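Long-range contact in delta-1-pyrroline-5-carboxylate dehydrogenase, mitochondrial (PDB 4E3X), which probably catalyses the irreversible, NAD+-dependent oxidation of L-glutamate gamma-semialdehyde to glutamate, the second step of mitochondrial proline degradation: residues E62-E72 and M239-R247. Sequence-based numbering, arbitrary orientation.
Sequences EAIPCVVGDEE and MLASYAVYR
Tyr243 and Ile64 form the centre of this contact, where a beta hairpin lies across helix 239-251 of the NAD+-binding Rossmann-like domain of an aldehyde dehydrogenase. The helix connects two neighbouring parallel strands of that domain, 230-233 and 259-261, and the hairpin reverses through a type II' turn at Val68-Glu71. The Tyr243 side chain leaves the helix with CG opposite the backbone N (chi1 -169°), which carries its ring out toward Ile64 and Pro65. Ile64 CG2 sits over one face in a CH-pi contact, 3.7 Å from the ring centroid and 21° off the normal. The other branch of Ile64 points in toward the first turn of the helix, its CD1 4.0 Å from Met239 CG. Around the ring's rim, the carboxylate oxygen Glu62 OE2 lies in the ring plane 3.6 Å from Tyr243 CD1, while Val67 CG2 meets the edge at CE2. Pro65 CD packs near the hydroxyl end, close to CZ. Replacing Tyr243 by an alanine would probably leave Ile64 CG2 without its aromatic face and break the water link to Glu72. Val67 divides its two methyl groups between the tyrosines: CG2 serves Tyr243, whereas CG1 comes within 3.7 Å of Tyr246 OH. That hydroxyl is hydrogen-bonded to Ile259 O and Arg250 NH1, and Phe261 of strand 259-261 meets both tyrosine rings. Between residues 62-72 and 239-247 no direct hydrogen bond forms, and two waters link them; one turn further along the helix, Arg250 grips the hairpin turn through Gly69 O and Asp70 OD1. One water donates to both Glu62 OE1 and Leu240 O. The other lies in the plane of the Tyr243 ring, 2.6 Å from Tyr243 OH, and donates to Glu72 OE2 at 3.1 Å.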
ATOM      1  N   GLU B  62       3.187  -6.405  38.637  1.00  7.44           N
ATOM      2  CA  GLU B  62       4.044  -7.290  37.848  1.00  7.84           C
ATOM      3  C   GLU B  62       5.272  -6.549  37.346  1.00  7.96           C
ATOM      4  O   GLU B  62       5.144  -5.483  36.761  1.00  8.75           O
ATOM      5  CB  GLU B  62       3.292  -7.872  36.646  1.00  9.18           C
ATOM      6  CG  GLU B  62       4.119  -8.920  35.917  1.00  9.96           C
ATOM      7  CD  GLU B  62       3.439  -9.516  34.701  1.00 11.16           C
ATOM      8  OE1 GLU B  62       2.364  -9.030  34.306  1.00 11.83           O
ATOM      9  OE2 GLU B  62       3.995 -10.474  34.120  1.00 12.91           O
ATOM     10  N   ALA B  63       6.452  -7.130  37.559  1.00  8.56           N
ATOM     11  CA  ALA B  63       7.689  -6.587  37.000  1.00  8.24           C
ATOM     12  C   ALA B  63       7.873  -7.155  35.595  1.00  8.13           C
ATOM     13  O   ALA B  63       8.166  -8.346  35.424  1.00 10.00           O
ATOM     14  CB  ALA B  63       8.881  -6.929  37.887  1.00  8.15           C
ATOM     15  N   ILE B  64       7.678  -6.300  34.594  1.00  7.48           N
ATOM     16  CA  ILE B  64       7.637  -6.729  33.201  1.00  7.68           C
ATOM     17  C   ILE B  64       8.930  -6.309  32.506  1.00  7.69           C
ATOM     18  O   ILE B  64       9.194  -5.121  32.366  1.00  8.13           O
ATOM     19  CB  ILE B  64       6.424  -6.091  32.476  1.00  7.80           C
ATOM     20  CG1 ILE B  64       5.118  -6.584  33.109  1.00  8.94           C
ATOM     21  CG2 ILE B  64       6.457  -6.379  30.977  1.00  7.87           C
ATOM     22  CD1 ILE B  64       3.873  -5.941  32.537  1.00  9.84           C
ATOM     23  N   PRO B  65       9.745  -7.284  32.067  1.00  8.19           N
ATOM     24  CA  PRO B  65      11.016  -6.950  31.419  1.00  7.81           C
ATOM     25  C   PRO B  65      10.824  -6.644  29.936  1.00  7.41           C
ATOM     26  O   PRO B  65       9.764  -6.923  29.372  1.00  8.47           O
ATOM     27  CB  PRO B  65      11.809  -8.248  31.557  1.00  8.93           C
ATOM     28  CG  PRO B  65      10.741  -9.299  31.386  1.00  9.94           C
ATOM     29  CD  PRO B  65       9.523  -8.741  32.116  1.00  9.91           C
ATOM     30  N   CYS B  66      11.848  -6.078  29.312  1.00  7.37           N
ATOM     31  CA  CYS B  66      11.944  -6.162  27.864  1.00  7.46           C
ATOM     32  C   CYS B  66      12.288  -7.614  27.526  1.00  7.29           C
ATOM     33  O   CYS B  66      12.944  -8.307  28.320  1.00  8.48           O
ATOM     34  CB  CYS B  66      13.035  -5.241  27.338  1.00  8.94           C
ATOM     35  SG  CYS B  66      12.678  -3.488  27.527  1.00  9.67           S
ATOM     36  N   VAL B  67      11.839  -8.091  26.373  1.00  7.20           N
ATOM     37  CA  VAL B  67      12.166  -9.451  25.956  1.00  7.51           C
ATOM     38  C   VAL B  67      12.789  -9.415  24.569  1.00  8.37           C
ATOM     39  O   VAL B  67      12.161  -8.982  23.599  1.00  8.73           O
ATOM     40  CB  VAL B  67      10.945 -10.406  25.962  1.00  8.59           C
ATOM     41  CG1 VAL B  67      11.387 -11.819  25.589  1.00  9.46           C
ATOM     42  CG2 VAL B  67      10.268 -10.407  27.326  1.00  9.74           C
ATOM     43  N   VAL B  68      14.041  -9.856  24.494  1.00  8.36           N
ATOM     44  CA  VAL B  68      14.759  -9.964  23.229  1.00  8.24           C
ATOM     45  C   VAL B  68      15.140 -11.433  23.069  1.00  8.03           C
ATOM     46  O   VAL B  68      15.853 -11.992  23.905  1.00  9.14           O
ATOM     47  CB  VAL B  68      15.999  -9.055  23.216  1.00  9.99           C
ATOM     48  CG1 VAL B  68      16.813  -9.267  21.949  1.00 11.81           C
ATOM     49  CG2 VAL B  68      15.570  -7.600  23.354  1.00 10.99           C
ATOM     50  N   GLY B  69      14.622 -12.073  22.023  1.00  8.07           N
ATOM     51  CA  GLY B  69      14.736 -13.517  21.916  1.00  8.51           C
ATOM     52  C   GLY B  69      13.958 -14.145  23.060  1.00  8.74           C
ATOM     53  O   GLY B  69      12.747 -13.931  23.196  1.00  9.49           O
ATOM     54  N   ASP B  70      14.657 -14.902  23.903  1.00 10.15           N
ATOM     55  CA  ASP B  70      14.052 -15.447  25.113  1.00 12.12           C
ATOM     56  C   ASP B  70      14.626 -14.786  26.357  1.00 12.18           C
ATOM     57  O   ASP B  70      14.317 -15.184  27.479  1.00 15.06           O
ATOM     58  CB  ASP B  70      14.224 -16.967  25.181  1.00 14.57           C
ATOM     59  CG  ASP B  70      13.370 -17.683  24.162  1.00 16.68           C
ATOM     60  OD1 ASP B  70      12.240 -17.212  23.921  1.00 16.87           O
ATOM     61  OD2 ASP B  70      13.823 -18.700  23.594  1.00 19.38           O
ATOM     62  N   GLU B  71      15.458 -13.773  26.151  1.00 10.71           N
ATOM     63  CA  GLU B  71      16.127 -13.104  27.265  1.00 11.08           C
ATOM     64  C   GLU B  71      15.275 -11.987  27.860  1.00 10.24           C
ATOM     65  O   GLU B  71      14.772 -11.133  27.137  1.00 11.30           O
ATOM     66  CB  GLU B  71      17.478 -12.522  26.829  1.00 14.71           C
ATOM     67  CG  GLU B  71      18.250 -11.853  27.968  1.00 20.34           C
ATOM     68  CD  GLU B  71      19.556 -11.193  27.529  1.00 24.87           C
ATOM     69  OE1 GLU B  71      19.904 -11.252  26.326  1.00 27.02           O
ATOM     70  OE2 GLU B  71      20.233 -10.609  28.404  1.00 25.91           O
ATOM     71  N   GLU B  72      15.121 -11.998  29.180  1.00 10.24           N
ATOM     72  CA  GLU B  72      14.451 -10.912  29.884  1.00 10.18           C
ATOM     73  C   GLU B  72      15.504  -9.888  30.263  1.00 10.52           C
ATOM     74  O   GLU B  72      16.490 -10.215  30.931  1.00 13.23           O
ATOM     75  CB  GLU B  72      13.723 -11.434  31.124  1.00 11.10           C
ATOM     76  CG  GLU B  72      12.654 -12.465  30.805  1.00 12.72           C
ATOM     77  CD  GLU B  72      11.845 -12.892  32.016  1.00 16.29           C
ATOM     78  OE1 GLU B  72      12.102 -12.381  33.123  1.00 18.46           O
ATOM     79  OE2 GLU B  72      10.941 -13.741  31.857  1.00 18.27           O
ATOM     80  N   MET B 239       0.546  -1.646  29.452  1.00  6.96           N
ATOM     81  CA  MET B 239       1.652  -2.603  29.514  1.00  6.29           C
ATOM     82  C   MET B 239       1.255  -3.984  30.051  1.00  6.09           C
ATOM     83  O   MET B 239       1.667  -5.016  29.500  1.00  6.87           O
ATOM     84  CB  MET B 239       2.799  -2.013  30.329  1.00  8.24           C
ATOM     85  CG  MET B 239       4.114  -2.760  30.196  1.00  9.63           C
ATOM     86  SD  MET B 239       4.717  -2.770  28.498  1.00 11.34           S
ATOM     87  CE  MET B 239       4.675  -1.043  28.098  1.00 10.39           C
ATOM     88  N   LEU B 240       0.493  -3.995  31.139  1.00  7.08           N
ATOM     89  CA  LEU B 240       0.106  -5.236  31.797  1.00  6.96           C
ATOM     90  C   LEU B 240      -0.615  -6.189  30.831  1.00  6.10           C
ATOM     91  O   LEU B 240      -0.222  -7.349  30.678  1.00  7.11           O
ATOM     92  CB  LEU B 240      -0.783  -4.911  32.999  1.00  7.37           C
ATOM     93  CG  LEU B 240      -1.177  -6.077  33.902  1.00  8.52           C
ATOM     94  CD1 LEU B 240       0.026  -6.600  34.691  1.00  9.46           C
ATOM     95  CD2 LEU B 240      -2.311  -5.649  34.840  1.00  8.69           C
ATOM     96  N   ALA B 241      -1.651  -5.698  30.154  1.00  6.59           N
ATOM     97  CA  ALA B 241      -2.360  -6.540  29.202  1.00  7.15           C
ATOM     98  C   ALA B 241      -1.528  -6.854  27.961  1.00  6.72           C
ATOM     99  O   ALA B 241      -1.622  -7.954  27.412  1.00  7.69           O
ATOM    100  CB  ALA B 241      -3.691  -5.912  28.804  1.00  7.28           C
ATOM    101  N   SER B 242      -0.711  -5.900  27.517  1.00  6.51           N
ATOM    102  CA  SER B 242       0.107  -6.129  26.328  1.00  6.43           C
ATOM    103  C   SER B 242       1.106  -7.258  26.545  1.00  6.36           C
ATOM    104  O   SER B 242       1.304  -8.099  25.664  1.00  6.71           O
ATOM    105  CB  SER B 242       0.845  -4.856  25.915  1.00  6.51           C
ATOM    106  OG  SER B 242      -0.074  -3.854  25.531  1.00  7.78           O
ATOM    107  N   TYR B 243       1.748  -7.274  27.711  1.00  6.42           N
ATOM    108  CA  TYR B 243       2.686  -8.350  28.015  1.00  6.54           C
ATOM    109  C   TYR B 243       1.966  -9.694  28.133  1.00  6.72           C
ATOM    110  O   TYR B 243       2.516 -10.731  27.752  1.00  7.81           O
ATOM    111  CB  TYR B 243       3.470  -8.042  29.291  1.00  7.83           C
ATOM    112  CG  TYR B 243       4.630  -8.976  29.538  1.00  7.87           C
ATOM    113  CD1 TYR B 243       4.747  -9.678  30.733  1.00  8.99           C
ATOM    114  CD2 TYR B 243       5.625  -9.143  28.582  1.00  9.14           C
ATOM    115  CE1 TYR B 243       5.827 -10.530  30.963  1.00 10.15           C
ATOM    116  CE2 TYR B 243       6.697  -9.991  28.800  1.00 10.01           C
ATOM    117  CZ  TYR B 243       6.801 -10.674  29.986  1.00 11.05           C
ATOM    118  OH  TYR B 243       7.887 -11.503  30.169  1.00 12.70           O
ATOM    119  N   ALA B 244       0.745  -9.688  28.657  1.00  7.29           N
ATOM    120  CA  ALA B 244      -0.045 -10.918  28.728  1.00  8.06           C
ATOM    121  C   ALA B 244      -0.256 -11.506  27.329  1.00  7.03           C
ATOM    122  O   ALA B 244      -0.094 -12.714  27.118  1.00  8.16           O
ATOM    123  CB  ALA B 244      -1.379 -10.662  29.417  1.00  8.94           C
ATOM    124  N   VAL B 245      -0.596 -10.649  26.372  1.00  6.72           N
ATOM    125  CA  VAL B 245      -0.748 -11.082  24.989  1.00  7.51           C
ATOM    126  C   VAL B 245       0.577 -11.590  24.405  1.00  6.70           C
ATOM    127  O   VAL B 245       0.625 -12.617  23.728  1.00  7.10           O
ATOM    128  CB  VAL B 245      -1.318  -9.949  24.120  1.00  8.26           C
ATOM    129  CG1 VAL B 245      -1.321 -10.345  22.642  1.00  9.04           C
ATOM    130  CG2 VAL B 245      -2.723  -9.578  24.591  1.00  9.76           C
ATOM    131  N   TYR B 246       1.663 -10.873  24.679  1.00  6.23           N
ATOM    132  CA  TYR B 246       2.982 -11.294  24.215  1.00  7.30           C
ATOM    133  C   TYR B 246       3.306 -12.702  24.723  1.00  7.10           C
ATOM    134  O   TYR B 246       3.709 -13.572  23.951  1.00  7.83           O
ATOM    135  CB  TYR B 246       4.072 -10.304  24.643  1.00  7.10           C
ATOM    136  CG  TYR B 246       5.427 -10.745  24.152  1.00  6.87           C
ATOM    137  CD1 TYR B 246       5.772 -10.601  22.815  1.00  7.06           C
ATOM    138  CD2 TYR B 246       6.351 -11.336  25.012  1.00  7.17           C
ATOM    139  CE1 TYR B 246       6.999 -11.035  22.341  1.00  7.67           C
ATOM    140  CE2 TYR B 246       7.584 -11.773  24.543  1.00  7.52           C
ATOM    141  CZ  TYR B 246       7.899 -11.611  23.204  1.00  7.10           C
ATOM    142  OH  TYR B 246       9.121 -12.044  22.723  1.00  7.94           O
ATOM    143  N   ARG B 247       3.112 -12.933  26.016  1.00  7.30           N
ATOM    144  CA  ARG B 247       3.411 -14.236  26.603  1.00  8.73           C
ATOM    145  C   ARG B 247       2.565 -15.340  25.975  1.00  8.12           C
ATOM    146  O   ARG B 247       3.059 -16.438  25.717  1.00  9.03           O
ATOM    147  CB  ARG B 247       3.192 -14.211  28.116  1.00  9.41           C
TER
HETATM  148  O   HOH W   1       0.914  -9.546  32.115  1.00 10.45           O
HETATM  149  O   HOH W   2       8.260 -12.308  32.663  1.00 24.02           O